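Local coordinates for flavin-dependent monooxygenase, oxygenase subunit HsaA (Mycobacterium tuberculosis, PDB 3AFF), which probably catalyses the flavin-dependent ortho-hydroxylation of the phenolic secosteroid 3-HSA to the catechol 3,4-DHSA during cholesterol breakdown, at residues Leu13-Ala27 and Leu67-Cys79. Numbering follows the deposited sequence.
Sequences LAAIDNLLPEIRDRA and LFFEATRRLASVC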
ATOM      1  N   LEU A  13      21.570 -33.299  29.965  1.00 28.82           N
ATOM      2  CA  LEU A  13      20.232 -32.854  29.465  1.00 29.94           C
ATOM      3  C   LEU A  13      19.144 -33.927  29.756  1.00 30.22           C
ATOM      4  O   LEU A  13      18.073 -33.649  30.335  1.00 29.99           O
ATOM      5  CB  LEU A  13      20.346 -32.523  27.956  1.00 30.22           C
ATOM      6  CG  LEU A  13      19.800 -31.237  27.318  1.00 32.60           C
ATOM      7  CD1 LEU A  13      19.581 -30.102  28.309  1.00 32.94           C
ATOM      8  CD2 LEU A  13      20.619 -30.754  26.134  1.00 29.37           C
ATOM      9  N   ALA A  14      19.468 -35.179  29.389  1.00 30.52           N
ATOM     10  CA  ALA A  14      18.651 -36.369  29.704  1.00 30.45           C
ATOM     11  C   ALA A  14      18.245 -36.473  31.175  1.00 30.10           C
ATOM     12  O   ALA A  14      17.084 -36.703  31.474  1.00 29.35           O
ATOM     13  CB  ALA A  14      19.411 -37.643  29.268  1.00 30.71           C
ATOM     14  N   ALA A  15      19.218 -36.256  32.076  1.00 29.74           N
ATOM     15  CA  ALA A  15      19.020 -36.267  33.518  1.00 29.74           C
ATOM     16  C   ALA A  15      18.208 -35.094  34.091  1.00 30.20           C
ATOM     17  O   ALA A  15      17.524 -35.230  35.096  1.00 29.47           O
ATOM     18  CB  ALA A  15      20.381 -36.376  34.215  1.00 29.13           C
ATOM     19  N   ILE A  16      18.319 -33.933  33.471  1.00 31.58           N
ATOM     20  CA  ILE A  16      17.440 -32.788  33.777  1.00 32.25           C
ATOM     21  C   ILE A  16      15.965 -33.136  33.475  1.00 33.26           C
ATOM     22  O   ILE A  16      15.057 -32.852  34.267  1.00 31.78           O
ATOM     23  CB  ILE A  16      17.950 -31.503  33.020  1.00 32.08           C
ATOM     24  CG1 ILE A  16      19.149 -30.912  33.799  1.00 32.13           C
ATOM     25  CG2 ILE A  16      16.851 -30.478  32.898  1.00 32.03           C
ATOM     26  CD1 ILE A  16      20.100 -30.073  32.984  1.00 31.76           C
ATOM     27  N   ASP A  17      15.742 -33.798  32.352  1.00 34.76           N
ATOM     28  CA  ASP A  17      14.435 -34.323  32.069  1.00 37.50           C
ATOM     29  C   ASP A  17      13.857 -35.166  33.212  1.00 37.89           C
ATOM     30  O   ASP A  17      12.706 -34.985  33.603  1.00 37.70           O
ATOM     31  CB  ASP A  17      14.508 -35.130  30.796  1.00 38.23           C
ATOM     32  CG  ASP A  17      14.098 -34.331  29.588  1.00 44.58           C
ATOM     33  OD1 ASP A  17      13.891 -33.075  29.696  1.00 49.57           O
ATOM     34  OD2 ASP A  17      13.960 -34.966  28.517  1.00 50.48           O
ATOM     35  N   ASN A  18      14.659 -36.067  33.785  1.00 38.67           N
ATOM     36  CA  ASN A  18      14.187 -36.841  34.923  1.00 39.11           C
ATOM     37  C   ASN A  18      13.847 -36.011  36.149  1.00 38.70           C
ATOM     38  O   ASN A  18      13.023 -36.436  36.984  1.00 37.79           O
ATOM     39  CB  ASN A  18      15.159 -37.947  35.266  1.00 40.69           C
ATOM     40  CG  ASN A  18      15.106 -39.062  34.262  1.00 43.80           C
ATOM     41  OD1 ASN A  18      16.139 -39.489  33.697  1.00 48.06           O
ATOM     42  ND2 ASN A  18      13.889 -39.519  33.982  1.00 46.48           N
ATOM     43  N   LEU A  19      14.467 -34.827  36.246  1.00 36.78           N
ATOM     44  CA  LEU A  19      14.209 -33.908  37.326  1.00 36.19           C
ATOM     45  C   LEU A  19      12.896 -33.101  37.190  1.00 35.49           C
ATOM     46  O   LEU A  19      12.386 -32.590  38.178  1.00 35.78           O
ATOM     47  CB  LEU A  19      15.379 -32.936  37.437  1.00 36.57           C
ATOM     48  CG  LEU A  19      16.748 -33.348  37.988  1.00 36.20           C
ATOM     49  CD1 LEU A  19      17.512 -32.069  38.354  1.00 34.09           C
ATOM     50  CD2 LEU A  19      16.620 -34.223  39.203  1.00 35.05           C
ATOM     51  N   LEU A  20      12.351 -32.965  35.987  1.00 34.74           N
ATOM     52  CA  LEU A  20      11.281 -31.988  35.794  1.00 35.13           C
ATOM     53  C   LEU A  20      10.025 -32.229  36.619  1.00 36.77           C
ATOM     54  O   LEU A  20       9.497 -31.285  37.234  1.00 36.44           O
ATOM     55  CB  LEU A  20      10.966 -31.732  34.302  1.00 34.71           C
ATOM     56  CG  LEU A  20      12.095 -31.211  33.393  1.00 33.55           C
ATOM     57  CD1 LEU A  20      11.545 -30.864  32.046  1.00 34.67           C
ATOM     58  CD2 LEU A  20      12.843 -30.004  33.963  1.00 30.34           C
ATOM     59  N   PRO A  21       9.537 -33.492  36.675  1.00 38.35           N
ATOM     60  CA  PRO A  21       8.365 -33.733  37.520  1.00 39.25           C
ATOM     61  C   PRO A  21       8.491 -33.255  38.979  1.00 40.62           C
ATOM     62  O   PRO A  21       7.552 -32.630  39.469  1.00 40.98           O
ATOM     63  CB  PRO A  21       8.184 -35.251  37.422  1.00 39.77           C
ATOM     64  CG  PRO A  21       8.700 -35.585  36.080  1.00 39.09           C
ATOM     65  CD  PRO A  21       9.949 -34.719  35.969  1.00 38.49           C
ATOM     66  N   GLU A  22       9.628 -33.529  39.642  1.00 41.74           N
ATOM     67  CA  GLU A  22       9.920 -33.099  41.022  1.00 43.92           C
ATOM     68  C   GLU A  22      10.003 -31.583  41.162  1.00 42.30           C
ATOM     69  O   GLU A  22       9.570 -31.026  42.165  1.00 42.41           O
ATOM     70  CB  GLU A  22      11.272 -33.644  41.500  1.00 44.14           C
ATOM     71  CG  GLU A  22      11.320 -35.120  42.014  1.00 48.86           C
ATOM     72  CD  GLU A  22      12.792 -35.710  42.126  1.00 48.54           C
ATOM     73  OE1 GLU A  22      13.749 -35.200  41.455  1.00 50.37           O
ATOM     74  OE2 GLU A  22      12.971 -36.688  42.917  1.00 53.91           O
ATOM     75  N   ILE A  23      10.621 -30.927  40.179  1.00 41.57           N
ATOM     76  CA  ILE A  23      10.730 -29.473  40.191  1.00 40.26           C
ATOM     77  C   ILE A  23       9.358 -28.870  40.029  1.00 40.08           C
ATOM     78  O   ILE A  23       9.016 -27.968  40.764  1.00 38.40           O
ATOM     79  CB  ILE A  23      11.818 -28.907  39.195  1.00 41.06           C
ATOM     80  CG1 ILE A  23      13.226 -29.336  39.669  1.00 39.48           C
ATOM     81  CG2 ILE A  23      11.765 -27.350  39.118  1.00 39.79           C
ATOM     82  CD1 ILE A  23      14.216 -29.482  38.576  1.00 36.66           C
ATOM     83  N   ARG A  24       8.562 -29.395  39.099  1.00 41.42           N
ATOM     84  CA  ARG A  24       7.183 -28.891  38.901  1.00 42.74           C
ATOM     85  C   ARG A  24       6.349 -28.933  40.188  1.00 42.78           C
ATOM     86  O   ARG A  24       5.648 -27.968  40.511  1.00 42.08           O
ATOM     87  CB  ARG A  24       6.465 -29.614  37.738  1.00 43.00           C
ATOM     88  CG  ARG A  24       5.091 -28.985  37.294  1.00 43.13           C
ATOM     89  CD  ARG A  24       4.269 -29.919  36.381  1.00 45.51           C
ATOM     90  NE  ARG A  24       4.970 -30.269  35.129  1.00 52.54           N
ATOM     91  CZ  ARG A  24       5.321 -31.507  34.740  1.00 57.36           C
ATOM     92  NH1 ARG A  24       5.990 -31.680  33.594  1.00 58.26           N
ATOM     93  NH2 ARG A  24       5.016 -32.589  35.476  1.00 59.45           N
ATOM     94  N   ASP A  25       6.477 -30.029  40.937  1.00 43.62           N
ATOM     95  CA  ASP A  25       5.666 -30.255  42.123  1.00 44.95           C
ATOM     96  C   ASP A  25       5.995 -29.255  43.212  1.00 44.54           C
ATOM     97  O   ASP A  25       5.091 -28.757  43.888  1.00 44.94           O
ATOM     98  CB  ASP A  25       5.840 -31.694  42.664  1.00 46.07           C
ATOM     99  CG  ASP A  25       5.267 -32.767  41.725  1.00 48.55           C
ATOM    100  OD1 ASP A  25       5.592 -33.962  41.952  1.00 53.08           O
ATOM    101  OD2 ASP A  25       4.499 -32.443  40.783  1.00 50.10           O
ATOM    102  N   ARG A  26       7.295 -28.960  43.346  1.00 44.09           N
ATOM    103  CA  ARG A  26       7.868 -28.024  44.324  1.00 42.59           C
ATOM    104  C   ARG A  26       7.567 -26.525  44.009  1.00 41.79           C
ATOM    105  O   ARG A  26       7.786 -25.651  44.848  1.00 40.63           O
ATOM    106  CB  ARG A  26       9.384 -28.254  44.332  1.00 43.09           C
ATOM    107  CG  ARG A  26      10.048 -28.296  45.651  1.00 44.22           C
ATOM    108  CD  ARG A  26      11.466 -28.749  45.509  1.00 47.29           C
ATOM    109  NE  ARG A  26      11.610 -30.194  45.378  1.00 52.45           N
ATOM    110  CZ  ARG A  26      12.573 -30.818  44.693  1.00 53.33           C
ATOM    111  NH1 ARG A  26      13.493 -30.136  44.048  1.00 55.51           N
ATOM    112  NH2 ARG A  26      12.608 -32.143  44.633  1.00 55.74           N
ATOM    113  N   ALA A  27       7.056 -26.234  42.809  1.00 41.13           N
ATOM    114  CA  ALA A  27       6.892 -24.837  42.324  1.00 39.97           C
ATOM    115  C   ALA A  27       6.259 -23.818  43.293  1.00 39.68           C
ATOM    116  O   ALA A  27       6.755 -22.703  43.414  1.00 39.31           O
ATOM    117  CB  ALA A  27       6.197 -24.815  40.960  1.00 40.25           C
ATOM    118  N   LEU A  67      23.017 -26.032  23.940  1.00 21.44           N
ATOM    119  CA  LEU A  67      22.546 -27.039  24.864  1.00 20.23           C
ATOM    120  C   LEU A  67      22.343 -26.519  26.254  1.00 19.98           C
ATOM    121  O   LEU A  67      21.427 -26.972  26.966  1.00 20.36           O
ATOM    122  CB  LEU A  67      23.529 -28.211  24.940  1.00 21.72           C
ATOM    123  CG  LEU A  67      23.610 -28.975  23.619  1.00 23.46           C
ATOM    124  CD1 LEU A  67      24.628 -30.075  23.787  1.00 29.35           C
ATOM    125  CD2 LEU A  67      22.210 -29.554  23.181  1.00 26.14           C
ATOM    126  N   PHE A  68      23.243 -25.658  26.714  1.00 19.48           N
ATOM    127  CA  PHE A  68      23.030 -25.010  27.998  1.00 20.09           C
ATOM    128  C   PHE A  68      21.713 -24.229  28.026  1.00 18.83           C
ATOM    129  O   PHE A  68      20.962 -24.357  28.975  1.00 20.87           O
ATOM    130  CB  PHE A  68      24.193 -24.049  28.352  1.00 20.06           C
ATOM    131  CG  PHE A  68      23.954 -23.314  29.650  1.00 23.28           C
ATOM    132  CD1 PHE A  68      24.269 -23.919  30.876  1.00 22.81           C
ATOM    133  CD2 PHE A  68      23.392 -22.027  29.647  1.00 22.06           C
ATOM    134  CE1 PHE A  68      24.047 -23.255  32.057  1.00 22.54           C
ATOM    135  CE2 PHE A  68      23.143 -21.370  30.846  1.00 22.09           C
ATOM    136  CZ  PHE A  68      23.485 -21.977  32.030  1.00 23.17           C
ATOM    137  N   PHE A  69      21.430 -23.414  27.008  1.00 19.18           N
ATOM    138  CA  PHE A  69      20.135 -22.659  27.002  1.00 19.11           C
ATOM    139  C   PHE A  69      18.863 -23.520  26.921  1.00 19.75           C
ATOM    140  O   PHE A  69      17.864 -23.232  27.599  1.00 20.56           O
ATOM    141  CB  PHE A  69      20.154 -21.487  25.995  1.00 19.08           C
ATOM    142  CG  PHE A  69      21.201 -20.463  26.318  1.00 16.46           C
ATOM    143  CD1 PHE A  69      21.196 -19.816  27.557  1.00 15.80           C
ATOM    144  CD2 PHE A  69      22.232 -20.162  25.410  1.00 18.69           C
ATOM    145  CE1 PHE A  69      22.203 -18.856  27.877  1.00 15.12           C
ATOM    146  CE2 PHE A  69      23.222 -19.215  25.701  1.00 16.33           C
ATOM    147  CZ  PHE A  69      23.234 -18.553  26.935  1.00 16.37           C
ATOM    148  N   GLU A  70      18.944 -24.640  26.179  1.00 21.81           N
ATOM    149  CA  GLU A  70      17.875 -25.642  26.133  1.00 21.21           C
ATOM    150  C   GLU A  70      17.537 -26.236  27.493  1.00 21.33           C
ATOM    151  O   GLU A  70      16.379 -26.350  27.871  1.00 21.03           O
ATOM    152  CB  GLU A  70      18.255 -26.781  25.122  1.00 21.97           C
ATOM    153  CG  GLU A  70      17.383 -28.018  25.213  1.00 20.93           C
ATOM    154  CD  GLU A  70      15.927 -27.738  24.785  1.00 27.99           C
ATOM    155  OE1 GLU A  70      15.010 -28.532  25.220  1.00 27.73           O
ATOM    156  OE2 GLU A  70      15.720 -26.695  24.066  1.00 24.36           O
ATOM    157  N   ALA A  71      18.580 -26.642  28.222  1.00 21.87           N
ATOM    158  CA  ALA A  71      18.470 -26.974  29.629  1.00 20.80           C
ATOM    159  C   ALA A  71      17.704 -25.972  30.487  1.00 19.95           C
ATOM    160  O   ALA A  71      16.826 -26.367  31.298  1.00 21.49           O
ATOM    161  CB  ALA A  71      19.931 -27.208  30.204  1.00 21.12           C
ATOM    162  N   THR A  72      18.025 -24.680  30.365  1.00 19.42           N
ATOM    163  CA  THR A  72      17.286 -23.667  31.127  1.00 19.48           C
ATOM    164  C   THR A  72      15.830 -23.500  30.677  1.00 19.76           C
ATOM    165  O   THR A  72      14.952 -23.153  31.479  1.00 19.92           O
ATOM    166  CB  THR A  72      18.000 -22.271  31.076  1.00 19.16           C
ATOM    167  OG1 THR A  72      17.859 -21.687  29.776  1.00 19.43           O
ATOM    168  CG2 THR A  72      19.523 -22.445  31.398  1.00 18.21           C
ATOM    169  N   ARG A  73      15.599 -23.654  29.372  1.00 21.09           N
ATOM    170  CA  ARG A  73      14.231 -23.604  28.789  1.00 20.82           C
ATOM    171  C   ARG A  73      13.355 -24.699  29.418  1.00 21.92           C
ATOM    172  O   ARG A  73      12.245 -24.421  29.903  1.00 21.96           O
ATOM    173  CB  ARG A  73      14.293 -23.765  27.248  1.00 20.56           C
ATOM    174  CG  ARG A  73      12.900 -23.457  26.540  1.00 19.93           C
ATOM    175  CD  ARG A  73      12.780 -24.041  25.111  1.00 21.97           C
ATOM    176  NE  ARG A  73      12.979 -25.492  25.075  1.00 20.96           N
ATOM    177  CZ  ARG A  73      12.051 -26.375  25.467  1.00 25.83           C
ATOM    178  NH1 ARG A  73      10.861 -25.990  25.847  1.00 22.11           N
ATOM    179  NH2 ARG A  73      12.295 -27.672  25.434  1.00 26.25           N
ATOM    180  N   ARG A  74      13.868 -25.929  29.451  1.00 22.35           N
ATOM    181  CA  ARG A  74      13.179 -27.061  30.130  1.00 22.66           C
ATOM    182  C   ARG A  74      12.891 -26.805  31.587  1.00 23.02           C
ATOM    183  O   ARG A  74      11.732 -26.950  32.048  1.00 24.20           O
ATOM    184  CB  ARG A  74      13.982 -28.373  30.031  1.00 23.23           C
ATOM    185  CG  ARG A  74      14.370 -28.733  28.645  1.00 22.86           C
ATOM    186  CD  ARG A  74      15.038 -30.162  28.564  1.00 23.49           C
ATOM    187  NE  ARG A  74      15.456 -30.427  27.190  1.00 26.28           N
ATOM    188  CZ  ARG A  74      16.006 -31.565  26.752  1.00 27.37           C
ATOM    189  NH1 ARG A  74      16.204 -32.590  27.566  1.00 25.68           N
ATOM    190  NH2 ARG A  74      16.380 -31.642  25.491  1.00 27.07           N
ATOM    191  N   LEU A  75      13.908 -26.401  32.342  1.00 21.08           N
ATOM    192  CA  LEU A  75      13.686 -26.026  33.723  1.00 21.54           C
ATOM    193  C   LEU A  75      12.640 -24.974  33.909  1.00 20.92           C
ATOM    194  O   LEU A  75      11.840 -25.048  34.838  1.00 21.87           O
ATOM    195  CB  LEU A  75      14.995 -25.558  34.412  1.00 19.78           C
ATOM    196  CG  LEU A  75      16.045 -26.673  34.564  1.00 24.42           C
ATOM    197  CD1 LEU A  75      17.538 -26.145  34.861  1.00 23.63           C
ATOM    198  CD2 LEU A  75      15.571 -27.709  35.565  1.00 22.72           C
ATOM    199  N   ALA A  76      12.690 -23.926  33.091  1.00 21.37           N
ATOM    200  CA  ALA A  76      11.759 -22.826  33.296  1.00 21.05           C
ATOM    201  C   ALA A  76      10.347 -23.222  32.849  1.00 21.46           C
ATOM    202  O   ALA A  76       9.387 -22.573  33.254  1.00 22.06           O
ATOM    203  CB  ALA A  76      12.195 -21.577  32.611  1.00 19.45           C
ATOM    204  N   SER A  77      10.224 -24.269  32.045  1.00 22.19           N
ATOM    205  CA  SER A  77       8.914 -24.716  31.572  1.00 24.14           C
ATOM    206  C   SER A  77       8.114 -25.390  32.687  1.00 25.43           C
ATOM    207  O   SER A  77       6.910 -25.603  32.542  1.00 26.53           O
ATOM    208  CB  SER A  77       9.078 -25.633  30.344  1.00 23.92           C
ATOM    209  OG  SER A  77       9.575 -26.924  30.720  1.00 22.98           O
ATOM    210  N   VAL A  78       8.789 -25.710  33.798  1.00 25.29           N
ATOM    211  CA  VAL A  78       8.155 -26.285  35.002  1.00 26.59           C
ATOM    212  C   VAL A  78       8.142 -25.396  36.226  1.00 26.04           C
ATOM    213  O   VAL A  78       7.279 -25.547  37.080  1.00 27.29           O
ATOM    214  CB  VAL A  78       8.720 -27.712  35.364  1.00 25.66           C
ATOM    215  CG1 VAL A  78       8.559 -28.619  34.176  1.00 27.83           C
ATOM    216  CG2 VAL A  78      10.175 -27.665  35.709  1.00 27.33           C
ATOM    217  N   CYS A  79       9.115 -24.487  36.330  1.00 26.62           N
ATOM    218  CA  CYS A  79       9.239 -23.583  37.471  1.00 25.33           C
ATOM    219  C   CYS A  79      10.100 -22.440  36.963  1.00 24.31           C
ATOM    220  O   CYS A  79      11.319 -22.641  36.663  1.00 22.57           O
ATOM    221  CB  CYS A  79       9.945 -24.248  38.670  1.00 26.35           C
ATOM    222  SG  CYS A  79      10.101 -23.138  40.111  1.00 29.02           S
TER
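Leu13 fits as a knob into a hole formed by Leu67, Glu70, Ala71 and Arg74, joining the near-parallel helices 9-33 and 65-76, inclined by 18° here, in the helical N-terminal domain of the acyl-CoA dehydrogenase fold. Its branches divide the work: Leu13 CD1 presses tightly on Ala71 CB at 3.5 Å, CD2 meets Leu67 CD2, and CG lies over one face of the Arg74 guanidinium, offset toward its rim. The Arg74 chain, extended from CG to NE, reaches across Leu13 at about a right angle and carries its charged end to two acids. Toward helix 9-33, Arg74 NH1 forms a salt bridge with Asp17 OD1 at 3.2 Å, the carboxylate and guanidinium planes 29° apart. Within its own helix, Arg74 NE gives Glu70 OE1 a nearly straight 2.8 Å bond, in the guanidinium plane and onto the anti lone pair. Arg73 grips the same carboxylate side-on through NE and NH2, so Glu70 is held between two arginines and should help to fix the rotation of the Arg74 head.

Farther along, the contact becomes apolar. Leu75 points its CD2 into a cluster with Ile16 CG2, Leu20 CD2 and Ile23 CD1, while Leu44 of helix 38-47 touches Leu75 as well. Where helix 65-76 gives way to a turn, the backbones draw closer, and Val78 wedges between three side chains of helix 9-33. With CG1 anti to its carbonyl carbon (chi1 -56°), that methyl faces Leu20 CB, Val78 CG2 meets Ile23 CG2 at 3.8 Å, and CB rests against Arg24 CB. Cys79, the N-cap of helix 80-96, which bears Trp84, a probable FMN-binding residue, sets its CB 3.6 Å from Ile23 CG2.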